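Local coordinates for protein hydrolase (Thermococcus thioreducens, PDB 6IAH) that belongs to the haloacid dehalogenase superfamily, binds magnesium and acts as a phosphatase of broad substrate range, possibly on phosphoglycolate, at residues Y28-F33 and A62-A67; E77-G82 and E86-K91; P130-G135 and E231-A236. All coordinates share one frame; numbering follows the deposited sequence. Where two conformers were deposited one is given.

Interaction 1: Y28-F33 and A62-A67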
loop_
_atom_site.group_PDB
_atom_site.type_symbol
_atom_site.label_atom_id
_atom_site.label_comp_id
_atom_site.label_asym_id
_atom_site.label_seq_id
_atom_site.Cartn_x
_atom_site.Cartn_y
_atom_site.Cartn_z
ATOM N N TYR A 28 -1.236 8.027 -19.717
ATOM C CA TYR A 28 -1.144 7.166 -20.892
ATOM C C TYR A 28 -2.514 7.129 -21.616
ATOM O O TYR A 28 -2.560 7.303 -22.835
ATOM C CB TYR A 28 -0.732 5.744 -20.479
ATOM C CG TYR A 28 -0.699 4.730 -21.593
ATOM C CD1 TYR A 28 -1.840 4.006 -21.919
ATOM C CD2 TYR A 28 0.467 4.517 -22.349
ATOM C CE1 TYR A 28 -1.854 3.068 -22.962
ATOM C CE2 TYR A 28 0.467 3.575 -23.399
ATOM C CZ TYR A 28 -0.708 2.837 -23.670
ATOM O OH TYR A 28 -0.787 1.917 -24.685
ATOM N N PHE A 29 -3.613 6.864 -20.888
ATOM C CA PHE A 29 -4.940 6.816 -21.566
ATOM C C PHE A 29 -5.377 8.193 -22.021
ATOM O O PHE A 29 -5.959 8.352 -23.093
ATOM C CB PHE A 29 -5.978 6.195 -20.671
ATOM C CG PHE A 29 -5.784 4.740 -20.574
ATOM C CD1 PHE A 29 -6.254 3.933 -21.576
ATOM C CD2 PHE A 29 -4.937 4.208 -19.602
ATOM C CE1 PHE A 29 -5.987 2.578 -21.575
ATOM C CE2 PHE A 29 -4.673 2.840 -19.606
ATOM C CZ PHE A 29 -5.179 2.048 -20.591
ATOM N N LEU A 30 -5.113 9.193 -21.216
ATOM C CA LEU A 30 -5.396 10.552 -21.669
ATOM C C LEU A 30 -4.736 10.872 -23.006
ATOM O O LEU A 30 -5.378 11.462 -23.888
ATOM C CB LEU A 30 -5.082 11.573 -20.589
ATOM C CG LEU A 30 -5.991 11.511 -19.348
ATOM C CD1 LEU A 30 -5.427 12.353 -18.237
ATOM C CD2 LEU A 30 -7.470 11.899 -19.607
ATOM N N GLY A 31 -3.475 10.524 -23.141
ATOM C CA GLY A 31 -2.688 10.688 -24.384
ATOM C C GLY A 31 -3.358 10.017 -25.566
ATOM O O GLY A 31 -3.363 10.553 -26.648
ATOM N N LEU A 32 -4.014 8.870 -25.360
ATOM C CA LEU A 32 -4.785 8.248 -26.438
ATOM C C LEU A 32 -5.961 9.075 -26.936
ATOM O O LEU A 32 -6.362 8.954 -28.072
ATOM C CB LEU A 32 -5.317 6.866 -26.032
ATOM C CG LEU A 32 -4.346 5.822 -25.551
ATOM C CD1 LEU A 32 -5.063 4.493 -25.223
ATOM C CD2 LEU A 32 -3.245 5.579 -26.575
ATOM N N PHE A 33 -6.526 9.867 -26.063
ATOM C CA PHE A 33 -7.580 10.736 -26.377
ATOM C C PHE A 33 -7.022 12.160 -26.665
ATOM O O PHE A 33 -7.786 13.077 -26.639
ATOM C CB PHE A 33 -8.558 10.794 -25.203
ATOM C CG PHE A 33 -9.383 9.549 -25.002
ATOM C CD1 PHE A 33 -10.536 9.345 -25.748
ATOM C CD2 PHE A 33 -9.057 8.647 -24.016
ATOM C CE1 PHE A 33 -11.343 8.238 -25.524
ATOM C CE2 PHE A 33 -9.811 7.515 -23.793
ATOM C CZ PHE A 33 -10.979 7.308 -24.564
ATOM N N ALA A 62 -10.954 6.248 -12.617
ATOM C CA ALA A 62 -11.674 7.396 -12.160
ATOM C C ALA A 62 -10.978 8.671 -12.675
ATOM O O ALA A 62 -11.625 9.513 -13.202
ATOM C CB ALA A 62 -11.739 7.414 -10.642
ATOM N N LEU A 63 -9.676 8.739 -12.525
ATOM C CA LEU A 63 -8.941 9.968 -12.921
ATOM C C LEU A 63 -8.932 10.243 -14.386
ATOM O O LEU A 63 -8.900 11.422 -14.821
ATOM C CB LEU A 63 -7.513 9.915 -12.381
ATOM C CG LEU A 63 -7.429 10.107 -10.869
ATOM C CD1 LEU A 63 -6.081 9.679 -10.409
ATOM C CD2 LEU A 63 -7.732 11.550 -10.432
ATOM N N ILE A 64 -8.934 9.178 -15.158
ATOM C CA ILE A 64 -9.009 9.246 -16.628
ATOM C C ILE A 64 -10.318 9.875 -17.071
ATOM O O ILE A 64 -10.346 10.908 -17.800
ATOM C CB ILE A 64 -8.835 7.868 -17.302
ATOM C CG1 ILE A 64 -7.434 7.366 -17.098
ATOM C CG2 ILE A 64 -9.122 7.959 -18.816
ATOM C CD1 ILE A 64 -7.301 5.868 -17.343
ATOM N N LEU A 65 -11.398 9.329 -16.564
ATOM C CA LEU A 65 -12.739 9.831 -16.879
ATOM C C LEU A 65 -12.879 11.244 -16.381
ATOM O O LEU A 65 -13.339 12.117 -17.134
ATOM C CB LEU A 65 -13.856 8.909 -16.370
ATOM C CG LEU A 65 -13.910 7.516 -17.097
ATOM C CD1 LEU A 65 -14.774 6.479 -16.371
ATOM C CD2 LEU A 65 -14.417 7.641 -18.516
ATOM N N PHE A 66 -12.421 11.507 -15.159
ATOM C CA PHE A 66 -12.599 12.867 -14.617
ATOM C C PHE A 66 -11.838 13.869 -15.476
ATOM O O PHE A 66 -12.353 14.944 -15.750
ATOM C CB PHE A 66 -12.038 13.004 -13.187
ATOM C CG PHE A 66 -12.889 12.362 -12.080
ATOM C CD1 PHE A 66 -14.037 11.678 -12.346
ATOM C CD2 PHE A 66 -12.520 12.538 -10.744
ATOM C CE1 PHE A 66 -14.808 11.111 -11.312
ATOM C CE2 PHE A 66 -13.310 12.001 -9.702
ATOM C CZ PHE A 66 -14.423 11.265 -10.013
ATOM N N ALA A 67 -10.615 13.538 -15.825
ATOM C CA ALA A 67 -9.754 14.462 -16.614
ATOM C C ALA A 67 -10.224 14.577 -18.052
ATOM O O ALA A 67 -10.064 15.643 -18.665
ATOM C CB ALA A 67 -8.304 14.044 -16.562
#
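I64 projects from helix 56-68 against F29 on helix 17-32, and most of the contact between the two helices gathers round this isoleucine. Its CB splits into two branches. CG2, anti to the backbone N, approaches F29 CB at 4.1 Å. CG1, anti to the carbonyl carbon (chi1 -67°), comes to 4.0 Å from the same F29 CB. Beyond it CD1 makes the nearest approach of the side chain: it lies 3.6 Å from F29 CB and 3.7 Å from F29 CD2. The methyl thus meets the root and the near rim of the phenyl group, while the outer part of the ring leads away from I64, and F29 also packs on I101 and V104 of helix 100-110. I101 also touches I64, so a third helix joins the same apolar patch.

The next residue, L30, makes the other half of the contact with a forked tip, against A67, one turn beyond I64. CD1 sits 3.7 Å from A67 CB and CD2 3.8 Å from that same carbon, so the small alanine methyl faces both prongs. CD2 also rests 3.5 Å from the backbone carbonyl I64 O of helix 56-68. No hydrogen bond crosses the interface; it is held by apolar packing, aliphatic carbons against each other and against the F29 ring, and L30, I64 and A67 are buried. The side chain of L30 continues onto I39.

The short axial segments run in broadly the same direction, crossing at -36° with 9.8 Å between them. Far from the magnesium site and built entirely of helices here, this layer is consistent with the all-helical C1 cap that haloacid dehalogenase phosphatases insert near the start of their Rossmann-like core.

Interaction 2: E77-G82 and E86-K91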
loop_
_atom_site.group_PDB
_atom_site.type_symbol
_atom_site.label_atom_id
_atom_site.label_comp_id
_atom_site.label_asym_id
_atom_site.label_seq_id
_atom_site.Cartn_x
_atom_site.Cartn_y
_atom_site.Cartn_z
ATOM N N GLU A 77 -13.689 16.858 -5.734
ATOM C CA GLU A 77 -14.386 17.473 -4.600
ATOM C C GLU A 77 -15.787 16.915 -4.482
ATOM O O GLU A 77 -16.299 16.711 -3.365
ATOM C CB GLU A 77 -14.372 19.016 -4.757
ATOM C CG GLU A 77 -15.081 19.885 -3.722
ATOM C CD GLU A 77 -14.797 19.562 -2.238
ATOM O OE1 GLU A 77 -13.610 19.339 -1.819
ATOM O OE2 GLU A 77 -15.825 19.527 -1.490
ATOM N N GLU A 78 -16.432 16.667 -5.609
ATOM C CA GLU A 78 -17.814 16.216 -5.595
ATOM C C GLU A 78 -17.847 14.737 -5.166
ATOM O O GLU A 78 -18.821 14.294 -4.604
ATOM C CB GLU A 78 -18.447 16.359 -6.989
ATOM C CG GLU A 78 -19.786 15.634 -7.140
ATOM C CD GLU A 78 -20.528 15.873 -8.462
ATOM O OE1 GLU A 78 -19.900 16.407 -9.400
ATOM O OE2 GLU A 78 -21.749 15.515 -8.545
ATOM N N PHE A 79 -16.797 13.967 -5.466
ATOM C CA PHE A 79 -16.858 12.481 -5.313
ATOM C C PHE A 79 -17.152 12.114 -3.840
ATOM O O PHE A 79 -16.543 12.655 -2.970
ATOM C CB PHE A 79 -15.534 11.856 -5.810
ATOM C CG PHE A 79 -15.482 10.354 -5.734
ATOM C CD1 PHE A 79 -15.928 9.582 -6.789
ATOM C CD2 PHE A 79 -14.959 9.715 -4.613
ATOM C CE1 PHE A 79 -15.897 8.206 -6.710
ATOM C CE2 PHE A 79 -14.910 8.340 -4.556
ATOM C CZ PHE A 79 -15.381 7.600 -5.609
ATOM N N PRO A 80 -18.107 11.211 -3.582
ATOM C CA PRO A 80 -18.508 10.949 -2.185
ATOM C C PRO A 80 -17.475 10.167 -1.413
ATOM O O PRO A 80 -16.866 9.225 -1.934
ATOM C CB PRO A 80 -19.812 10.113 -2.326
ATOM C CG PRO A 80 -19.737 9.523 -3.679
ATOM C CD PRO A 80 -19.019 10.567 -4.527
ATOM N N GLU A 81 -17.299 10.552 -0.157
ATOM C CA GLU A 81 -16.552 9.792 0.776
ATOM C C GLU A 81 -17.052 8.366 0.749
ATOM O O GLU A 81 -18.239 8.166 0.754
ATOM C CB GLU A 81 -16.800 10.361 2.181
ATOM C CG GLU A 81 -15.995 9.720 3.281
ATOM C CD GLU A 81 -16.497 10.137 4.658
ATOM O OE1 GLU A 81 -17.177 11.197 4.777
ATOM O OE2 GLU A 81 -16.227 9.371 5.604
ATOM N N GLY A 82 -16.166 7.402 0.694
ATOM C CA GLY A 82 -16.592 5.990 0.623
ATOM C C GLY A 82 -17.106 5.522 -0.757
ATOM O O GLY A 82 -17.503 4.369 -0.896
ATOM N N GLU A 86 -17.986 2.574 -9.306
ATOM C CA GLU A 86 -19.371 2.604 -9.731
ATOM C C GLU A 86 -19.954 4.001 -9.870
ATOM O O GLU A 86 -20.748 4.236 -10.748
ATOM C CB GLU A 86 -20.229 1.755 -8.763
ATOM C CG GLU A 86 -21.738 1.892 -8.955
ATOM C CD GLU A 86 -22.478 1.224 -7.807
ATOM O OE1 GLU A 86 -22.350 -0.027 -7.680
ATOM O OE2 GLU A 86 -23.131 1.961 -7.022
ATOM N N TRP A 87 -19.648 4.893 -8.958
ATOM C CA TRP A 87 -20.151 6.262 -9.058
ATOM C C TRP A 87 -19.727 6.936 -10.393
ATOM O O TRP A 87 -20.520 7.596 -11.031
ATOM C CB TRP A 87 -19.678 7.084 -7.867
ATOM C CG TRP A 87 -20.213 8.482 -7.716
ATOM C CD1 TRP A 87 -21.293 8.850 -6.978
ATOM C CD2 TRP A 87 -19.667 9.692 -8.248
ATOM N NE1 TRP A 87 -21.473 10.193 -7.030
ATOM C CE2 TRP A 87 -20.486 10.751 -7.784
ATOM C CE3 TRP A 87 -18.573 9.987 -9.079
ATOM C CZ2 TRP A 87 -20.272 12.119 -8.139
ATOM C CZ3 TRP A 87 -18.339 11.362 -9.431
ATOM C CH2 TRP A 87 -19.156 12.399 -8.914
ATOM N N VAL A 88 -18.478 6.725 -10.766
ATOM C CA VAL A 88 -17.874 7.277 -11.949
ATOM C C VAL A 88 -18.468 6.673 -13.202
ATOM O O VAL A 88 -18.852 7.379 -14.120
ATOM C CB VAL A 88 -16.326 7.081 -11.933
ATOM C CG1 VAL A 88 -15.697 7.838 -13.101
ATOM C CG2 VAL A 88 -15.697 7.657 -10.651
ATOM N N ARG A 89 -18.591 5.335 -13.211
ATOM C CA ARG A 89 -19.148 4.627 -14.308
ATOM C C ARG A 89 -20.589 4.951 -14.553
ATOM O O ARG A 89 -21.004 5.116 -15.720
ATOM C CB ARG A 89 -18.967 3.110 -14.134
ATOM C CG ARG A 89 -17.530 2.704 -14.211
ATOM C CD ARG A 89 -17.367 1.237 -13.768
ATOM N NE ARG A 89 -15.978 0.782 -13.838
ATOM C CZ ARG A 89 -15.571 -0.441 -13.481
ATOM N NH1 ARG A 89 -16.493 -1.301 -13.021
ATOM N NH2 ARG A 89 -14.269 -0.792 -13.538
ATOM N N GLU A 90 -21.333 5.113 -13.471
ATOM C CA GLU A 90 -22.742 5.475 -13.607
ATOM C C GLU A 90 -22.857 6.893 -14.117
ATOM O O GLU A 90 -23.726 7.193 -14.918
ATOM C CB GLU A 90 -23.482 5.322 -12.301
ATOM C CG GLU A 90 -23.913 3.896 -12.004
ATOM C CD GLU A 90 -24.535 3.743 -10.619
ATOM O OE1 GLU A 90 -24.813 4.766 -9.961
ATOM O OE2 GLU A 90 -24.743 2.594 -10.179
ATOM N N LYS A 91 -22.017 7.781 -13.622
ATOM C CA LYS A 91 -22.085 9.174 -14.059
ATOM C C LYS A 91 -21.790 9.358 -15.571
ATOM O O LYS A 91 -22.527 10.053 -16.246
ATOM C CB LYS A 91 -21.099 9.967 -13.261
ATOM C CG LYS A 91 -21.128 11.430 -13.556
ATOM C CD LYS A 91 -20.292 12.150 -12.515
ATOM C CE LYS A 91 -20.231 13.629 -12.819
ATOM N NZ LYS A 91 -21.569 14.276 -12.663
HETATM O O HOH W 1 -20.796 16.708 -11.859
HETATM O O HOH W 2 -22.731 13.712 -10.509
#
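W87 and F79 both hold CG anti to the backbone N (chi1 -174° and -179°), which throws the indole from helix 85-92 across to the chain leaving helix 72-78 and brings an edge of the phenyl ring up to it. The loop after F79 joins helices 72-78 and 85-92 in what is probably the helical cap, and an aromatic and proline cluster closes it. F79 turns its edge to the indole face in an offset edge-to-face pair, the planes 79° apart and the centroids 5.4 Å from each other; its CD1 comes to 3.5 Å from W87 CE3. P80 shares the work: its CD lies over the pyrrole half of the indole, 3.6 Å from the centroid of that five-membered ring, as a CH-pi contact. F79 CE1 reaches V88 CG2 at 4.0 Å, and the phenyl goes on to meet F66 of helix 56-68 and the ring of F53.

At the far rim of the indole stands E78, extended, its CG 3.7 Å from W87 CZ2 and its carboxylate turned steeply to the ring plane. The charge finds K91 across water instead of directly, E78 OE1 and K91 NZ being 4.2 Å apart. One water donates to OE2 of E78 and accepts from K91 NZ; the other donates to E78 OE1 at 2.6 Å and accepts from K91 NZ at 2.7 Å.

Interaction 3: P130-G135 and E231-A236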
loop_
_atom_site.group_PDB
_atom_site.type_symbol
_atom_site.label_atom_id
_atom_site.label_comp_id
_atom_site.label_asym_id
_atom_site.label_seq_id
_atom_site.Cartn_x
_atom_site.Cartn_y
_atom_site.Cartn_z
ATOM N N PRO A 130 14.424 1.515 1.392
ATOM C CA PRO A 130 14.255 0.924 2.722
ATOM C C PRO A 130 14.252 2.017 3.799
ATOM O O PRO A 130 14.975 3.028 3.671
ATOM C CB PRO A 130 15.464 -0.011 2.832
ATOM C CG PRO A 130 16.485 0.593 1.955
ATOM C CD PRO A 130 15.726 1.142 0.802
ATOM N N ILE A 131 13.329 1.916 4.746
ATOM C CA ILE A 131 13.454 2.681 6.007
ATOM C C ILE A 131 14.203 1.820 7.022
ATOM O O ILE A 131 15.152 2.242 7.620
ATOM C CB ILE A 131 12.087 3.138 6.574
ATOM C CG1 ILE A 131 11.324 3.966 5.532
ATOM C CG2 ILE A 131 12.289 3.889 7.882
ATOM C CD1 ILE A 131 9.831 4.116 5.812
ATOM N N VAL A 132 13.808 0.567 7.160
ATOM C CA VAL A 132 14.443 -0.289 8.156
ATOM C C VAL A 132 15.904 -0.624 7.744
ATOM O O VAL A 132 16.221 -0.635 6.551
ATOM C CB VAL A 132 13.566 -1.530 8.409
ATOM C CG1 VAL A 132 13.578 -2.463 7.207
ATOM C CG2 VAL A 132 13.993 -2.223 9.678
ATOM N N ARG A 133 16.790 -0.805 8.736
ATOM C CA ARG A 133 18.156 -1.240 8.521
ATOM C C ARG A 133 18.091 -2.720 8.734
ATOM O O ARG A 133 17.628 -3.155 9.782
ATOM C CB ARG A 133 19.119 -0.598 9.511
ATOM C CG ARG A 133 19.131 0.918 9.307
ATOM C CD ARG A 133 20.360 1.544 9.948
ATOM N NE ARG A 133 20.551 1.146 11.348
ATOM C CZ ARG A 133 20.134 1.814 12.428
ATOM N NH1 ARG A 133 19.445 2.960 12.360
ATOM N NH2 ARG A 133 20.418 1.293 13.626
ATOM N N ARG A 134 18.572 -3.480 7.747
ATOM C CA ARG A 134 18.539 -4.949 7.789
ATOM C C ARG A 134 19.281 -5.516 9.022
ATOM O O ARG A 134 18.923 -6.582 9.560
ATOM C CB ARG A 134 19.092 -5.544 6.460
ATOM C CG ARG A 134 20.235 -4.770 5.796
ATOM C CD ARG A 134 20.655 -5.305 4.401
ATOM N NE ARG A 134 22.093 -5.120 4.204
ATOM C CZ ARG A 134 22.670 -4.153 3.485
ATOM N NH1 ARG A 134 21.955 -3.261 2.794
ATOM N NH2 ARG A 134 23.991 -4.090 3.448
ATOM N N GLY A 135 20.317 -4.809 9.460
ATOM C CA GLY A 135 21.119 -5.227 10.645
ATOM C C GLY A 135 20.265 -5.297 11.889
ATOM O O GLY A 135 20.388 -6.241 12.693
ATOM N N GLU A 231 14.412 3.106 15.529
ATOM C CA GLU A 231 14.467 3.515 16.936
ATOM C C GLU A 231 13.642 2.541 17.760
ATOM O O GLU A 231 14.045 2.118 18.848
ATOM C CB GLU A 231 13.941 4.927 17.109
ATOM C CG GLU A 231 13.924 5.420 18.543
ATOM C CD GLU A 231 13.528 6.881 18.569
ATOM O OE1 GLU A 231 14.373 7.681 18.144
ATOM O OE2 GLU A 231 12.351 7.211 18.860
ATOM N N PHE A 232 12.491 2.180 17.228
ATOM C CA PHE A 232 11.715 1.147 17.886
ATOM C C PHE A 232 12.505 -0.137 18.121
ATOM O O PHE A 232 12.517 -0.719 19.245
ATOM C CB PHE A 232 10.422 0.841 17.139
ATOM C CG PHE A 232 9.654 -0.242 17.840
ATOM C CD1 PHE A 232 8.952 0.071 18.989
ATOM C CD2 PHE A 232 9.843 -1.565 17.498
ATOM C CE1 PHE A 232 8.314 -0.886 19.705
ATOM C CE2 PHE A 232 9.215 -2.558 18.257
ATOM C CZ PHE A 232 8.468 -2.192 19.332
ATOM N N LEU A 233 13.164 -0.626 17.077
ATOM C CA LEU A 233 13.892 -1.908 17.215
ATOM C C LEU A 233 15.084 -1.813 18.148
ATOM O O LEU A 233 15.331 -2.718 18.907
ATOM C CB LEU A 233 14.348 -2.469 15.878
ATOM C CG LEU A 233 13.207 -3.077 15.056
ATOM C CD1 LEU A 233 13.707 -3.361 13.659
ATOM C CD2 LEU A 233 12.578 -4.345 15.653
ATOM N N GLU A 234 15.780 -0.686 18.125
ATOM C CA GLU A 234 16.856 -0.454 19.053
ATOM C C GLU A 234 16.390 -0.397 20.503
ATOM O O GLU A 234 17.007 -1.010 21.349
ATOM C CB GLU A 234 17.523 0.871 18.724
ATOM C CG GLU A 234 18.402 0.757 17.547
ATOM C CD GLU A 234 18.979 2.104 17.158
ATOM O OE1 GLU A 234 18.333 3.142 17.436
ATOM O OE2 GLU A 234 20.092 2.076 16.589
ATOM N N ASN A 235 15.283 0.306 20.774
ATOM C CA ASN A 235 14.720 0.317 22.132
ATOM C C ASN A 235 14.334 -1.080 22.554
ATOM O O ASN A 235 14.630 -1.484 23.655
ATOM C CB ASN A 235 13.496 1.201 22.216
ATOM C CG ASN A 235 13.823 2.662 22.021
ATOM O OD1 ASN A 235 14.969 3.057 22.070
ATOM N ND2 ASN A 235 12.810 3.458 21.785
ATOM N N ALA A 236 13.752 -1.850 21.650
ATOM C CA ALA A 236 13.316 -3.225 22.008
ATOM C C ALA A 236 14.497 -4.131 22.361
ATOM O O ALA A 236 14.448 -4.936 23.300
ATOM C CB ALA A 236 12.520 -3.842 20.882
HETATM O O HOH W 3 18.122 4.480 14.734
#
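V132 lays its CG2 against CD1 of L233, 4.2 Å away, a loose apolar touch between the strand-to-helix linker 130-135 and the C-terminal helix 229-239. Helix 229-239 packs on the parallel sheet of the Rossmann-like haloacid dehalogenase core, where L233 meets I3 and F5 of strand 2-5, while the linker follows strand 129-130 of a small antiparallel pair. The partner strand is 12-13, which holds D13 and follows the magnesium ligands D6 and D8. V132 CG2 is anti to the backbone N; the side chain also touches L11, L137 and V229, and both V132 and L233 are buried. The V132 side chain is about 10 Å from that of D13, a residue that binds a second magnesium ion in this protein, though that ion is not present on this chain here.

The linker is tied to the start of the same helix by N230, whose side chain accepts from the R133 backbone N and gives a hydrogen bond to I131 O. R133 then reaches over the surface of the helix. Its chain bends at chi3 (-51°), which swings the guanidinium across E234 at roughly a right angle to the glutamate chain. E234 is extended beyond CG, and its side chain touches L136 while its carboxylate faces the arginine.

R133 NH2 donates to E234 OE2 at 3.1 Å, with 154° at the hydrogen, a salt bridge that is moderately bent. OE2 lies nearly in the guanidinium plane, at the edge of that group, yet the arginine meets the oxygen from 55° above the carboxylate plane. Just one direct bond joins the two steeply inclined groups. A water completes the link: it accepts from R133 NH1 at 3.1 Å and donates to E234 OE1 at 3.0 Å.

How the interactions relate
Interactions 1 and 2 are neighbours in the helical part of the chain, centres 16 Å apart, and meet where F66 and L65 of helix 56-68, which carries one side of interaction 1, pack on V88 of interaction 2; V88 CG2 lies 3.6 Å from F66 CE1. Interaction 3 stands about 41 Å from either, centre to centre, on the opposite side of the chain's centre, where the chain probably returns from the cap to the sheet-bearing core. Chemistry follows place. Interaction 1 is buried and purely aliphatic and aromatic. Interaction 2 is partly buried, with an aromatic cluster inside and a water-bridged charge pair at the rim. Interaction 3 adds a direct salt bridge at the surface to a small apolar contact beneath.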